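Long-range contacts in exopolyphosphatase (Aquifex aeolicus, PDB 1T6C), which probably hydrolyses phosphoanhydride bonds, as in inorganic polyphosphate or guanosine pentaphosphate, and carries a bound calcium ion: residues R13-D18 with L26-I31; L40-I45 with K71-L76; K179-T184 with I254-R259; A220-N225 with K261-V266. All coordinates share one frame; numbering follows the deposited sequence. Where two conformers were deposited one is given.

Contact 1. Residues R13-D18 with L26-I31; sequences RVASID and LTIAQI
Ser16 and Thr27 face each other with their hydroxyls set by the first torsion. Ser16 OG lies between the backbone N and the carbonyl carbon (chi1 67°), and Thr27 OG1 is anti to its carbonyl carbon (chi1 -51°). Ser16 OG comes 3.6 Å from Thr27 CB. One water joins the two hydroxyls and probably also reaches Asp18 OD1. Ser16 OG also bonds to the backbone of Arg301.

The backbones form an antiparallel hairpin. Val14 pairs with Ala29, and Ser16 with Thr27, each through two N-H...O bonds. Ala29 N to Val14 O measures 2.8 Å. Between these pairs lies the non-hydrogen-bonded pair of Ala15 and Ile28, where Ala15 CA comes 3.1 Å from Thr27 O in a CA-H...O contact.

Ala15, Ile17, Leu26 and Ile28 share one face. Leu26 CD1 meets Ile17 CG1 at 3.8 Å, and the two side chains cross obliquely. A second water accepts from Arg13 NE at 3.0 Å; its approach to Gln30 NE2 is doubtfully short. Arg13 NH1 bonds to Phe80 O.

The Ile17 and Leu26 face packs on helix 60-79. Ser16, Thr27 and Ala29 meet helix 300-313 on the other face. Strand 35-45 flanks 23-32, and strand 84-89 flanks 12-19.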
loop_
_atom_site.group_PDB
_atom_site.type_symbol
_atom_site.label_atom_id
_atom_site.label_comp_id
_atom_site.label_asym_id
_atom_site.label_seq_id
_atom_site.Cartn_x
_atom_site.Cartn_y
_atom_site.Cartn_z
ATOM N N ARG A 13 13.885 -2.809 -19.533
ATOM C CA ARG A 13 12.558 -2.505 -19.008
ATOM C C ARG A 13 12.023 -3.682 -18.201
ATOM O O ARG A 13 12.222 -4.854 -18.555
ATOM C CB ARG A 13 11.611 -2.154 -20.138
ATOM C CG ARG A 13 11.995 -0.879 -20.843
ATOM C CD ARG A 13 11.207 -0.647 -22.083
ATOM N NE ARG A 13 11.408 0.701 -22.572
ATOM C CZ ARG A 13 10.816 1.161 -23.649
ATOM N NH1 ARG A 13 9.972 0.396 -24.345
ATOM N NH2 ARG A 13 11.029 2.400 -24.032
ATOM N N VAL A 14 11.328 -3.361 -17.103
ATOM C CA VAL A 14 10.749 -4.340 -16.175
ATOM C C VAL A 14 9.337 -3.878 -15.848
ATOM O O VAL A 14 9.006 -2.704 -15.988
ATOM C CB VAL A 14 11.626 -4.515 -14.893
ATOM C CG1 VAL A 14 13.010 -4.992 -15.312
ATOM C CG2 VAL A 14 11.712 -3.265 -14.074
ATOM N N ALA A 15 8.488 -4.813 -15.469
ATOM C CA ALA A 15 7.115 -4.487 -15.147
ATOM C C ALA A 15 6.582 -5.309 -14.004
ATOM O O ALA A 15 7.004 -6.442 -13.768
ATOM C CB ALA A 15 6.248 -4.721 -16.330
ATOM N N SER A 16 5.581 -4.736 -13.343
ATOM C CA SER A 16 4.850 -5.404 -12.286
ATOM C C SER A 16 3.377 -5.287 -12.576
ATOM O O SER A 16 2.946 -4.276 -13.132
ATOM C CB SER A 16 5.158 -4.834 -10.885
ATOM O OG SER A 16 4.691 -3.525 -10.759
ATOM N N ILE A 17 2.644 -6.328 -12.217
ATOM C CA ILE A 17 1.169 -6.327 -12.265
ATOM C C ILE A 17 0.728 -6.727 -10.873
ATOM O O ILE A 17 1.225 -7.699 -10.307
ATOM C CB ILE A 17 0.682 -7.308 -13.305
ATOM C CG1 ILE A 17 1.047 -6.823 -14.706
ATOM C CG2 ILE A 17 -0.807 -7.506 -13.159
ATOM C CD1 ILE A 17 0.723 -7.806 -15.800
ATOM N N ASP A 18 -0.189 -5.956 -10.307
ATOM C CA ASP A 18 -0.797 -6.246 -9.016
ATOM C C ASP A 18 -2.310 -6.350 -9.174
ATOM O O ASP A 18 -2.952 -5.435 -9.653
ATOM C CB ASP A 18 -0.353 -5.305 -7.908
ATOM C CG ASP A 18 -0.773 -3.941 -8.104
ATOM O OD1 ASP A 18 -0.286 -3.316 -9.086
ATOM O OD2 ASP A 18 -1.574 -3.378 -7.311
ATOM N N LEU A 26 -0.815 -2.051 -13.628
ATOM C CA LEU A 26 0.413 -2.331 -14.384
ATOM C C LEU A 26 1.381 -1.163 -14.171
ATOM O O LEU A 26 0.992 0.008 -14.244
ATOM C CB LEU A 26 0.105 -2.433 -15.878
ATOM C CG LEU A 26 1.314 -2.473 -16.826
ATOM C CD1 LEU A 26 2.117 -3.775 -16.650
ATOM C CD2 LEU A 26 0.882 -2.265 -18.281
ATOM N N THR A 27 2.641 -1.482 -13.908
ATOM C CA THR A 27 3.706 -0.510 -13.809
ATOM C C THR A 27 4.907 -0.968 -14.640
ATOM O O THR A 27 5.345 -2.077 -14.489
ATOM C CB THR A 27 4.142 -0.318 -12.327
ATOM O OG1 THR A 27 2.991 -0.070 -11.494
ATOM C CG2 THR A 27 5.072 0.896 -12.193
ATOM N N ILE A 28 5.391 -0.121 -15.537
ATOM C CA ILE A 28 6.541 -0.429 -16.383
ATOM C C ILE A 28 7.610 0.587 -16.049
ATOM O O ILE A 28 7.316 1.785 -15.981
ATOM C CB ILE A 28 6.232 -0.385 -17.887
ATOM C CG1 ILE A 28 5.088 -1.342 -18.266
ATOM C CG2 ILE A 28 7.480 -0.733 -18.677
ATOM C CD1 ILE A 28 4.753 -1.394 -19.746
ATOM N N ALA A 29 8.838 0.114 -15.847
ATOM C CA ALA A 29 9.955 0.987 -15.516
ATOM C C ALA A 29 11.114 0.664 -16.444
ATOM O O ALA A 29 11.206 -0.447 -16.975
ATOM C CB ALA A 29 10.342 0.809 -14.115
ATOM N N GLN A 30 11.982 1.645 -16.645
ATOM C CA GLN A 30 13.300 1.384 -17.246
ATOM C C GLN A 30 14.362 1.458 -16.179
ATOM O O GLN A 30 14.244 2.233 -15.242
ATOM C CB GLN A 30 13.583 2.378 -18.377
ATOM C CG GLN A 30 13.655 3.812 -17.985
ATOM C CD GLN A 30 14.539 4.658 -18.930
ATOM O OE1 GLN A 30 15.372 5.477 -18.467
ATOM N NE2 GLN A 30 14.355 4.465 -20.237
ATOM N N ILE A 31 15.392 0.624 -16.305
ATOM C CA ILE A 31 16.553 0.734 -15.460
ATOM C C ILE A 31 17.727 1.158 -16.355
ATOM O O ILE A 31 18.000 0.515 -17.360
ATOM C CB ILE A 31 16.831 -0.576 -14.680
ATOM C CG1 ILE A 31 18.114 -0.452 -13.853
ATOM C CG2 ILE A 31 16.944 -1.722 -15.581
ATOM C CD1 ILE A 31 17.923 0.129 -12.457
HETATM O O HOH W 1 13.223 2.993 -21.914
HETATM O O HOH W 2 1.838 -2.580 -10.771
#

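Contact 2. Residues L40-I45 with K71-L76; sequences LERGRI and KEYKKL
Tyr73 of the helix projects its ring end between Arg42 and Arg44 of the edge strand. Tyr73, Arg44 and Leu76 have the most surface buried here. Tyr73 CG is anti to the carbonyl carbon (chi1 -70°), and the ring reaches across to the strand. Tyr73 CE1 touches Arg42 CB at 3.5 Å. Tyr73 OH comes 3.0 Å from Arg44 CD. The hydroxyl bonds to the backbone O of Val24, on the next strand of the sheet. This bond ties the tip of the ring to the sheet.

Arg44 runs past the tyrosine in the opposite direction. Its chain bends at chi2 (84°), which places CD beside the hydroxyl. The guanidinium plane is turned 47° from the ring. Arg44 NH1 forms a salt bridge to Glu72 OE1 at 2.9 Å. The carboxylate oxygen lies at the guanidinium edge, in its plane. The carboxylate plane itself is nearly perpendicular to the guanidinium.

Leu76 makes the apolar part of the contact with CD1. Leu40 CD2 lies 4.1 Å from Leu76 CD1, and Arg42 CG is equally close to Leu76 CD1. Both side chains cross Leu76 at about a right angle. Arg42 turns its own guanidinium back to the strand, where NH1 donates to Glu41 O at 2.9 Å. Leu40 CD2 lies over one guanidinium face of Arg42, toward the rim.

The helix runs nearly antiparallel to the strand. A helix packed on one face of a mixed sheet of order 3-2-1-4-5 is characteristic of the actin-like fold of the Ppx/GppA family.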
loop_
_atom_site.group_PDB
_atom_site.type_symbol
_atom_site.label_atom_id
_atom_site.label_comp_id
_atom_site.label_asym_id
_atom_site.label_seq_id
_atom_site.Cartn_x
_atom_site.Cartn_y
_atom_site.Cartn_z
ATOM N N LEU A 40 5.459 3.836 -17.668
ATOM C CA LEU A 40 4.066 3.603 -17.959
ATOM C C LEU A 40 3.359 3.034 -16.750
ATOM O O LEU A 40 3.892 2.191 -16.070
ATOM C CB LEU A 40 3.891 2.669 -19.146
ATOM C CG LEU A 40 2.479 2.721 -19.726
ATOM C CD1 LEU A 40 2.419 3.768 -20.835
ATOM C CD2 LEU A 40 2.083 1.408 -20.261
ATOM N N GLU A 41 2.147 3.514 -16.502
ATOM C CA GLU A 41 1.282 2.954 -15.472
ATOM C C GLU A 41 -0.115 2.861 -16.020
ATOM O O GLU A 41 -0.556 3.787 -16.719
ATOM C CB GLU A 41 1.266 3.826 -14.209
ATOM C CG GLU A 41 2.607 3.857 -13.505
ATOM C CD GLU A 41 2.732 4.972 -12.511
ATOM O OE1 GLU A 41 2.800 6.153 -12.954
ATOM O OE2 GLU A 41 2.810 4.667 -11.293
ATOM N N ARG A 42 -0.807 1.758 -15.721
ATOM C CA ARG A 42 -2.235 1.616 -16.003
ATOM C C ARG A 42 -2.956 1.059 -14.784
ATOM O O ARG A 42 -2.390 0.343 -13.950
ATOM C CB ARG A 42 -2.494 0.651 -17.175
ATOM C CG ARG A 42 -2.004 1.110 -18.495
ATOM C CD ARG A 42 -2.828 2.273 -19.042
ATOM N NE ARG A 42 -2.399 2.729 -20.357
ATOM C CZ ARG A 42 -1.484 3.668 -20.565
ATOM N NH1 ARG A 42 -0.911 4.245 -19.539
ATOM N NH2 ARG A 42 -1.157 4.039 -21.794
ATOM N N GLY A 43 -4.237 1.379 -14.677
ATOM C CA GLY A 43 -5.058 0.903 -13.594
ATOM C C GLY A 43 -6.454 0.693 -14.123
ATOM O O GLY A 43 -6.951 1.512 -14.902
ATOM N N ARG A 44 -7.077 -0.390 -13.737
ATOM C CA ARG A 44 -8.463 -0.637 -14.129
ATOM C C ARG A 44 -9.181 -1.211 -12.918
ATOM O O ARG A 44 -8.695 -2.149 -12.281
ATOM C CB ARG A 44 -8.546 -1.598 -15.322
ATOM C CG ARG A 44 -8.301 -0.954 -16.683
ATOM C CD ARG A 44 -6.831 -0.813 -17.096
ATOM N NE ARG A 44 -6.596 0.228 -18.112
ATOM C CZ ARG A 44 -6.667 0.039 -19.433
ATOM N NH1 ARG A 44 -6.983 -1.151 -19.945
ATOM N NH2 ARG A 44 -6.432 1.052 -20.257
ATOM N N ILE A 45 -10.381 -0.693 -12.622
ATOM C CA ILE A 45 -11.163 -1.209 -11.522
ATOM C C ILE A 45 -11.959 -2.400 -12.071
ATOM O O ILE A 45 -12.732 -2.250 -13.029
ATOM C CB ILE A 45 -12.083 -0.107 -10.931
ATOM C CG1 ILE A 45 -11.244 1.032 -10.322
ATOM C CG2 ILE A 45 -13.057 -0.722 -9.904
ATOM C CD1 ILE A 45 -12.005 2.368 -10.095
ATOM N N LYS A 71 -5.038 -9.241 -20.606
ATOM C CA LYS A 71 -4.635 -9.364 -22.000
ATOM C C LYS A 71 -4.115 -8.025 -22.542
ATOM O O LYS A 71 -3.089 -7.989 -23.220
ATOM C CB LYS A 71 -5.775 -9.927 -22.867
ATOM C CG LYS A 71 -6.130 -11.365 -22.570
ATOM C CD LYS A 71 -7.373 -11.796 -23.368
ATOM C CE LYS A 71 -7.619 -13.247 -23.341
ATOM N NZ LYS A 71 -8.848 -13.559 -24.156
ATOM N N GLU A 72 -4.801 -6.931 -22.200
ATOM C CA GLU A 72 -4.402 -5.602 -22.628
ATOM C C GLU A 72 -3.051 -5.234 -22.030
ATOM O O GLU A 72 -2.195 -4.731 -22.731
ATOM C CB GLU A 72 -5.474 -4.595 -22.254
ATOM C CG GLU A 72 -6.726 -4.839 -23.086
ATOM C CD GLU A 72 -7.985 -4.186 -22.553
ATOM O OE1 GLU A 72 -7.892 -3.371 -21.601
ATOM O OE2 GLU A 72 -9.082 -4.489 -23.114
ATOM N N TYR A 73 -2.832 -5.599 -20.769
ATOM C CA TYR A 73 -1.534 -5.345 -20.143
ATOM C C TYR A 73 -0.445 -6.174 -20.786
ATOM O O TYR A 73 0.639 -5.687 -21.023
ATOM C CB TYR A 73 -1.591 -5.615 -18.646
ATOM C CG TYR A 73 -2.409 -4.630 -17.827
ATOM C CD1 TYR A 73 -2.964 -3.471 -18.400
ATOM C CD2 TYR A 73 -2.560 -4.822 -16.475
ATOM C CE1 TYR A 73 -3.725 -2.598 -17.638
ATOM C CE2 TYR A 73 -3.254 -3.954 -15.704
ATOM C CZ TYR A 73 -3.842 -2.831 -16.290
ATOM O OH TYR A 73 -4.530 -1.978 -15.499
ATOM N N LYS A 74 -0.730 -7.422 -21.119
ATOM C CA LYS A 74 0.272 -8.258 -21.769
ATOM C C LYS A 74 0.661 -7.700 -23.157
ATOM O O LYS A 74 1.812 -7.762 -23.548
ATOM C CB LYS A 74 -0.259 -9.704 -21.880
ATOM C CG LYS A 74 0.720 -10.730 -22.474
ATOM C CD LYS A 74 2.064 -10.795 -21.741
ATOM C CE LYS A 74 2.887 -12.040 -22.159
ATOM N NZ LYS A 74 3.038 -12.183 -23.643
ATOM N N LYS A 75 -0.291 -7.116 -23.870
ATOM C CA LYS A 75 -0.039 -6.521 -25.191
ATOM C C LYS A 75 0.939 -5.344 -25.044
ATOM O O LYS A 75 1.839 -5.188 -25.875
ATOM C CB LYS A 75 -1.348 -6.040 -25.824
ATOM C CG LYS A 75 -2.145 -7.133 -26.470
ATOM C CD LYS A 75 -3.442 -6.569 -27.068
ATOM C CE LYS A 75 -4.333 -7.689 -27.599
ATOM N NZ LYS A 75 -5.744 -7.250 -27.816
ATOM N N LEU A 76 0.760 -4.544 -23.995
ATOM C CA LEU A 76 1.666 -3.440 -23.699
ATOM C C LEU A 76 3.052 -3.959 -23.336
ATOM O O LEU A 76 4.054 -3.450 -23.819
ATOM C CB LEU A 76 1.132 -2.561 -22.577
ATOM C CG LEU A 76 -0.143 -1.786 -22.912
ATOM C CD1 LEU A 76 -0.737 -1.168 -21.653
ATOM C CD2 LEU A 76 0.127 -0.715 -23.959
#

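Contact 3. Residues K179-T184 with I254-R259; sequences KQDPPT and IPSEER
Asp181 reaches Ser256 with both carboxylate oxygens. Asp181 OD1 accepts from Ser256 N at 2.9 Å, on the syn side and 26° out of the carboxylate plane. Asp181 OD2 lies 2.5 Å from Ser256 OG, very short for a hydrogen bond, so its exact length is doubtful. Asp181 CG is anti to the backbone N (chi1 -178°), which directs the carboxylate toward the serine. The carboxylate thus faces both the backbone N-H and the hydroxyl of Ser256. The N-H of Ser256 would probably favour the charged form of Asp181. Glu257 OE1, 3.9 Å from Asp181 OD2, would probably oppose it. An alanine in place of Asp181 would probably leave Ser256 N and OG without these acceptors and weaken the hold between the loop and the helix start.

Pro182 follows a cis peptide bond and packs against the turn before the helix. Pro182 CD meets Pro255 CA at 3.8 Å. Pro182 CB is also 3.8 Å from Arg259 NH2.

Arg259, extended from CG to NE, binds within its own segment. Arg259 NE donates to Ile254 O at 2.9 Å, with a weak second bond from NH2. Arg259 NH1 is taken by the backbone O of Ala271.

The contact joins the loop between helices 170-177 and 185-199 to the start of helix 256-262. Helix 274-288 adds Leu275, which touches Pro183 and Arg259.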
loop_
_atom_site.group_PDB
_atom_site.type_symbol
_atom_site.label_atom_id
_atom_site.label_comp_id
_atom_site.label_asym_id
_atom_site.label_seq_id
_atom_site.Cartn_x
_atom_site.Cartn_y
_atom_site.Cartn_z
ATOM N N LYS A 179 -18.866 4.710 15.702
ATOM C CA LYS A 179 -20.292 4.568 15.434
ATOM C C LYS A 179 -20.924 5.906 15.034
ATOM O O LYS A 179 -21.910 5.898 14.303
ATOM C CB LYS A 179 -21.052 3.962 16.612
ATOM C CG LYS A 179 -20.448 2.677 17.192
ATOM C CD LYS A 179 -20.420 1.573 16.190
ATOM C CE LYS A 179 -19.937 0.272 16.826
ATOM N NZ LYS A 179 -19.779 -0.809 15.804
ATOM N N GLN A 180 -20.356 7.020 15.505
ATOM C CA GLN A 180 -20.745 8.361 15.039
ATOM C C GLN A 180 -19.784 8.865 13.969
ATOM O O GLN A 180 -18.631 8.429 13.890
ATOM C CB GLN A 180 -20.785 9.332 16.207
ATOM C CG GLN A 180 -21.754 8.910 17.298
ATOM C CD GLN A 180 -23.063 9.619 17.185
ATOM O OE1 GLN A 180 -23.905 9.259 16.360
ATOM N NE2 GLN A 180 -23.239 10.659 17.994
ATOM N N ASP A 181 -20.269 9.796 13.156
ATOM C CA ASP A 181 -19.464 10.389 12.101
ATOM C C ASP A 181 -19.465 11.903 12.234
ATOM O O ASP A 181 -20.462 12.534 11.890
ATOM C CB ASP A 181 -20.033 9.964 10.758
ATOM C CG ASP A 181 -19.252 10.494 9.595
ATOM O OD1 ASP A 181 -18.201 11.164 9.775
ATOM O OD2 ASP A 181 -19.608 10.242 8.430
ATOM N N PRO A 182 -18.394 12.506 12.759
ATOM C CA PRO A 182 -17.173 11.824 13.188
ATOM C C PRO A 182 -17.334 11.205 14.576
ATOM O O PRO A 182 -18.357 11.445 15.258
ATOM C CB PRO A 182 -16.163 12.962 13.249
ATOM C CG PRO A 182 -16.981 14.147 13.588
ATOM C CD PRO A 182 -18.341 13.962 13.015
ATOM N N PRO A 183 -16.369 10.391 15.002
ATOM C CA PRO A 183 -16.517 9.659 16.263
ATOM C C PRO A 183 -16.566 10.574 17.477
ATOM O O PRO A 183 -16.083 11.700 17.454
ATOM C CB PRO A 183 -15.304 8.737 16.292
ATOM C CG PRO A 183 -14.318 9.358 15.350
ATOM C CD PRO A 183 -15.123 10.020 14.303
ATOM N N THR A 184 -17.165 10.072 18.543
ATOM C CA THR A 184 -17.120 10.766 19.815
ATOM C C THR A 184 -15.742 10.612 20.407
ATOM O O THR A 184 -14.971 9.743 19.996
ATOM C CB THR A 184 -18.161 10.205 20.799
ATOM O OG1 THR A 184 -17.826 8.862 21.159
ATOM C CG2 THR A 184 -19.543 10.120 20.205
ATOM N N ILE A 254 -14.406 16.868 11.854
ATOM C CA ILE A 254 -15.032 17.081 10.549
ATOM C C ILE A 254 -15.838 15.860 10.137
ATOM O O ILE A 254 -15.278 14.764 10.002
ATOM C CB ILE A 254 -14.002 17.407 9.432
ATOM C CG1 ILE A 254 -13.092 18.590 9.849
ATOM C CG2 ILE A 254 -14.756 17.683 8.095
ATOM C CD1 ILE A 254 -11.917 18.841 8.906
ATOM N N PRO A 255 -17.141 16.024 9.879
ATOM C CA PRO A 255 -17.930 14.921 9.349
ATOM C C PRO A 255 -17.341 14.430 8.024
ATOM O O PRO A 255 -16.848 15.212 7.233
ATOM C CB PRO A 255 -19.307 15.547 9.138
ATOM C CG PRO A 255 -19.341 16.779 9.953
ATOM C CD PRO A 255 -17.941 17.254 10.012
ATOM N N SER A 256 -17.424 13.131 7.782
ATOM C CA SER A 256 -16.747 12.533 6.637
ATOM C C SER A 256 -17.100 13.197 5.311
ATOM O O SER A 256 -16.224 13.412 4.480
ATOM C CB SER A 256 -16.998 11.023 6.543
ATOM O OG SER A 256 -18.363 10.712 6.326
ATOM N N GLU A 257 -18.375 13.527 5.121
ATOM C CA GLU A 257 -18.835 14.119 3.869
ATOM C C GLU A 257 -18.268 15.507 3.597
ATOM O O GLU A 257 -18.242 15.942 2.443
ATOM C CB GLU A 257 -20.368 14.181 3.814
ATOM C CG GLU A 257 -21.086 12.903 4.205
ATOM C CD GLU A 257 -21.604 12.908 5.636
ATOM O OE1 GLU A 257 -20.887 13.410 6.538
ATOM O OE2 GLU A 257 -22.732 12.407 5.853
ATOM N N GLU A 258 -17.749 16.171 4.634
ATOM C CA GLU A 258 -17.159 17.495 4.529
ATOM C C GLU A 258 -15.656 17.444 4.320
ATOM O O GLU A 258 -15.059 18.409 3.901
ATOM C CB GLU A 258 -17.514 18.261 5.815
ATOM C CG GLU A 258 -16.930 19.636 5.973
ATOM C CD GLU A 258 -17.434 20.672 4.991
ATOM O OE1 GLU A 258 -18.463 20.427 4.292
ATOM O OE2 GLU A 258 -16.763 21.735 4.923
ATOM N N ARG A 259 -15.030 16.299 4.600
ATOM C CA ARG A 259 -13.579 16.238 4.625
ATOM C C ARG A 259 -12.964 16.567 3.258
ATOM O O ARG A 259 -11.995 17.308 3.216
ATOM C CB ARG A 259 -13.091 14.888 5.145
ATOM C CG ARG A 259 -13.359 14.710 6.603
ATOM C CD ARG A 259 -12.966 13.348 7.125
ATOM N NE ARG A 259 -13.308 13.229 8.538
ATOM C CZ ARG A 259 -13.376 12.084 9.200
ATOM N NH1 ARG A 259 -13.069 10.946 8.592
ATOM N NH2 ARG A 259 -13.700 12.079 10.497
#

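Contact 4. Residues A220-N225 with K261-V266; sequences AALEYN and KRFRQV
Leu222 meets a type I beta turn, Phe263 to Val266, near the Schellman motif that ends helix 214-223. Asn225 is the C-prime residue of that motif. The leucine carries the contact with both methyl groups.

Leu222 CD2 lies 3.7 Å from Phe263 CB, and the two side chains cross at about a right angle. Leu222 and Gln265 instead slide past each other in opposite directions. Gln265 OE1 comes 3.3 Å from Leu222 CD2. The other methyl, Leu222 CD1, meets Val266 CG2 at 4.2 Å, with the side chains oblique. Trp247 and Phe251 of helix 241-251 also pack on Leu222. The same two rings meet Phe263, Trp247 edge-to-face.

Gln265 bends at chi2 (101°), an unusual value that sets its CD beside the leucine. Its amide nitrogen bonds to the backbone O of Val226, just beyond the helix end. An alanine here would probably leave Val226 O without this donor and open a gap beside Leu222 CD2.

A water also joins the two segments. It donates to Leu222 O at 2.9 Å and weakly to Asn225 OD1, and accepts from Gln265 NE2 at 3.2 Å.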
loop_
_atom_site.group_PDB
_atom_site.type_symbol
_atom_site.label_atom_id
_atom_site.label_comp_id
_atom_site.label_asym_id
_atom_site.label_seq_id
_atom_site.Cartn_x
_atom_site.Cartn_y
_atom_site.Cartn_z
ATOM N N ALA A 220 0.992 13.983 4.081
ATOM C CA ALA A 220 2.141 14.753 3.658
ATOM C C ALA A 220 1.738 15.854 2.691
ATOM O O ALA A 220 2.183 17.000 2.831
ATOM C CB ALA A 220 3.201 13.844 3.046
ATOM N N ALA A 221 0.876 15.559 1.723
ATOM C CA ALA A 221 0.390 16.580 0.799
ATOM C C ALA A 221 -0.359 17.678 1.545
ATOM O O ALA A 221 -0.222 18.845 1.236
ATOM C CB ALA A 221 -0.513 15.953 -0.269
ATOM N N LEU A 222 -1.181 17.311 2.516
ATOM C CA LEU A 222 -1.890 18.312 3.324
ATOM C C LEU A 222 -0.917 19.185 4.131
ATOM O O LEU A 222 -0.994 20.442 4.080
ATOM C CB LEU A 222 -2.910 17.614 4.243
ATOM C CG LEU A 222 -4.093 16.926 3.571
ATOM C CD1 LEU A 222 -4.885 16.128 4.584
ATOM C CD2 LEU A 222 -4.999 17.944 2.895
ATOM N N GLU A 223 0.017 18.548 4.828
ATOM C CA GLU A 223 0.969 19.279 5.692
ATOM C C GLU A 223 1.812 20.282 4.911
ATOM O O GLU A 223 2.003 21.417 5.352
ATOM C CB GLU A 223 1.857 18.310 6.453
ATOM C CG GLU A 223 2.902 18.987 7.315
ATOM C CD GLU A 223 2.328 19.861 8.405
ATOM O OE1 GLU A 223 1.157 19.670 8.816
ATOM O OE2 GLU A 223 3.049 20.763 8.854
ATOM N N TYR A 224 2.244 19.877 3.721
ATOM C CA TYR A 224 3.166 20.634 2.915
ATOM C C TYR A 224 2.507 21.404 1.777
ATOM O O TYR A 224 3.209 21.956 0.935
ATOM C CB TYR A 224 4.299 19.728 2.445
ATOM C CG TYR A 224 5.154 19.320 3.625
ATOM C CD1 TYR A 224 5.955 20.262 4.274
ATOM C CD2 TYR A 224 5.085 18.030 4.174
ATOM C CE1 TYR A 224 6.725 19.901 5.389
ATOM C CE2 TYR A 224 5.855 17.677 5.285
ATOM C CZ TYR A 224 6.677 18.612 5.879
ATOM O OH TYR A 224 7.411 18.301 7.002
ATOM N N ASN A 225 1.175 21.488 1.781
ATOM C CA ASN A 225 0.449 22.311 0.803
ATOM C C ASN A 225 0.743 21.931 -0.622
ATOM O O ASN A 225 0.958 22.789 -1.483
ATOM C CB ASN A 225 0.758 23.801 1.012
ATOM C CG ASN A 225 0.436 24.263 2.392
ATOM O OD1 ASN A 225 -0.687 24.118 2.834
ATOM N ND2 ASN A 225 1.426 24.836 3.085
ATOM N N LYS A 261 -14.331 18.169 0.876
ATOM C CA LYS A 261 -14.685 19.531 0.516
ATOM C C LYS A 261 -13.715 20.525 1.136
ATOM O O LYS A 261 -13.300 21.476 0.486
ATOM C CB LYS A 261 -16.097 19.852 0.987
ATOM C CG LYS A 261 -17.157 18.967 0.356
ATOM C CD LYS A 261 -18.518 19.329 0.919
ATOM C CE LYS A 261 -19.674 18.668 0.194
ATOM N NZ LYS A 261 -20.907 18.815 1.040
ATOM N N ARG A 262 -13.383 20.312 2.394
ATOM C CA ARG A 262 -12.462 21.205 3.125
ATOM C C ARG A 262 -11.017 21.030 2.717
ATOM O O ARG A 262 -10.271 22.003 2.646
ATOM C CB ARG A 262 -12.617 20.985 4.634
ATOM C CG ARG A 262 -11.736 21.807 5.530
ATOM C CD ARG A 262 -11.888 23.338 5.437
ATOM N NE ARG A 262 -10.872 24.014 6.232
ATOM C CZ ARG A 262 -9.628 24.221 5.860
ATOM N NH1 ARG A 262 -9.191 23.797 4.679
ATOM N NH2 ARG A 262 -8.775 24.826 6.677
ATOM N N PHE A 263 -10.632 19.783 2.450
ATOM C CA PHE A 263 -9.247 19.428 2.122
ATOM C C PHE A 263 -9.265 18.647 0.807
ATOM O O PHE A 263 -9.453 17.429 0.794
ATOM C CB PHE A 263 -8.629 18.605 3.258
ATOM C CG PHE A 263 -8.477 19.379 4.537
ATOM C CD1 PHE A 263 -9.298 19.107 5.641
ATOM C CD2 PHE A 263 -7.565 20.391 4.635
ATOM C CE1 PHE A 263 -9.159 19.839 6.812
ATOM C CE2 PHE A 263 -7.391 21.107 5.823
ATOM C CZ PHE A 263 -8.212 20.847 6.906
ATOM N N ARG A 264 -9.041 19.374 -0.286
ATOM C CA ARG A 264 -9.182 18.854 -1.646
ATOM C C ARG A 264 -8.377 17.604 -1.940
ATOM O O ARG A 264 -8.788 16.784 -2.757
ATOM C CB ARG A 264 -8.725 19.922 -2.640
ATOM C CG ARG A 264 -9.655 21.057 -2.778
ATOM C CD ARG A 264 -9.204 22.070 -3.807
ATOM N NE ARG A 264 -10.022 23.258 -3.589
ATOM C CZ ARG A 264 -11.257 23.393 -4.022
ATOM N NH1 ARG A 264 -11.807 22.459 -4.794
ATOM N NH2 ARG A 264 -11.919 24.511 -3.733
ATOM N N GLN A 265 -7.245 17.440 -1.273
ATOM C CA GLN A 265 -6.376 16.294 -1.518
ATOM C C GLN A 265 -6.958 14.982 -1.014
ATOM O O GLN A 265 -6.583 13.907 -1.490
ATOM C CB GLN A 265 -5.001 16.536 -0.910
ATOM C CG GLN A 265 -4.305 17.736 -1.529
ATOM C CD GLN A 265 -4.384 18.984 -0.665
ATOM O OE1 GLN A 265 -5.458 19.317 -0.110
ATOM N NE2 GLN A 265 -3.236 19.659 -0.490
ATOM N N VAL A 266 -7.886 15.064 -0.064
ATOM C CA VAL A 266 -8.587 13.865 0.416
ATOM C C VAL A 266 -9.532 13.309 -0.632
ATOM O O VAL A 266 -10.485 13.988 -1.011
ATOM C CB VAL A 266 -9.374 14.185 1.730
ATOM C CG1 VAL A 266 -10.065 12.948 2.256
ATOM C CG2 VAL A 266 -8.382 14.744 2.775
HETATM O O HOH W 3 -2.707 21.559 2.091
#

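How the contacts relate
Contacts 1 and 2 share one sheet: contact 1 pairs two of its strands, contact 2 sets a helix against its edge strand. Contact 1 is buried and held by backbone bonds; contact 2 is at the surface, with a salt bridge. They touch: the backbones of Leu26 and Ile28 hydrogen-bond to strand 35-45, and Leu26 packs on Tyr73. Contacts 3 and 4 share helix 256-262, one at its start and the other at and just past its end. They also touch, at Ile254 and Phe263. Contact 3 is partly buried and polar, through a carboxylate. Contact 4 is buried and mostly apolar, with a water bridge. Contacts 1 and 3 lie on opposite sides of the chain's centre.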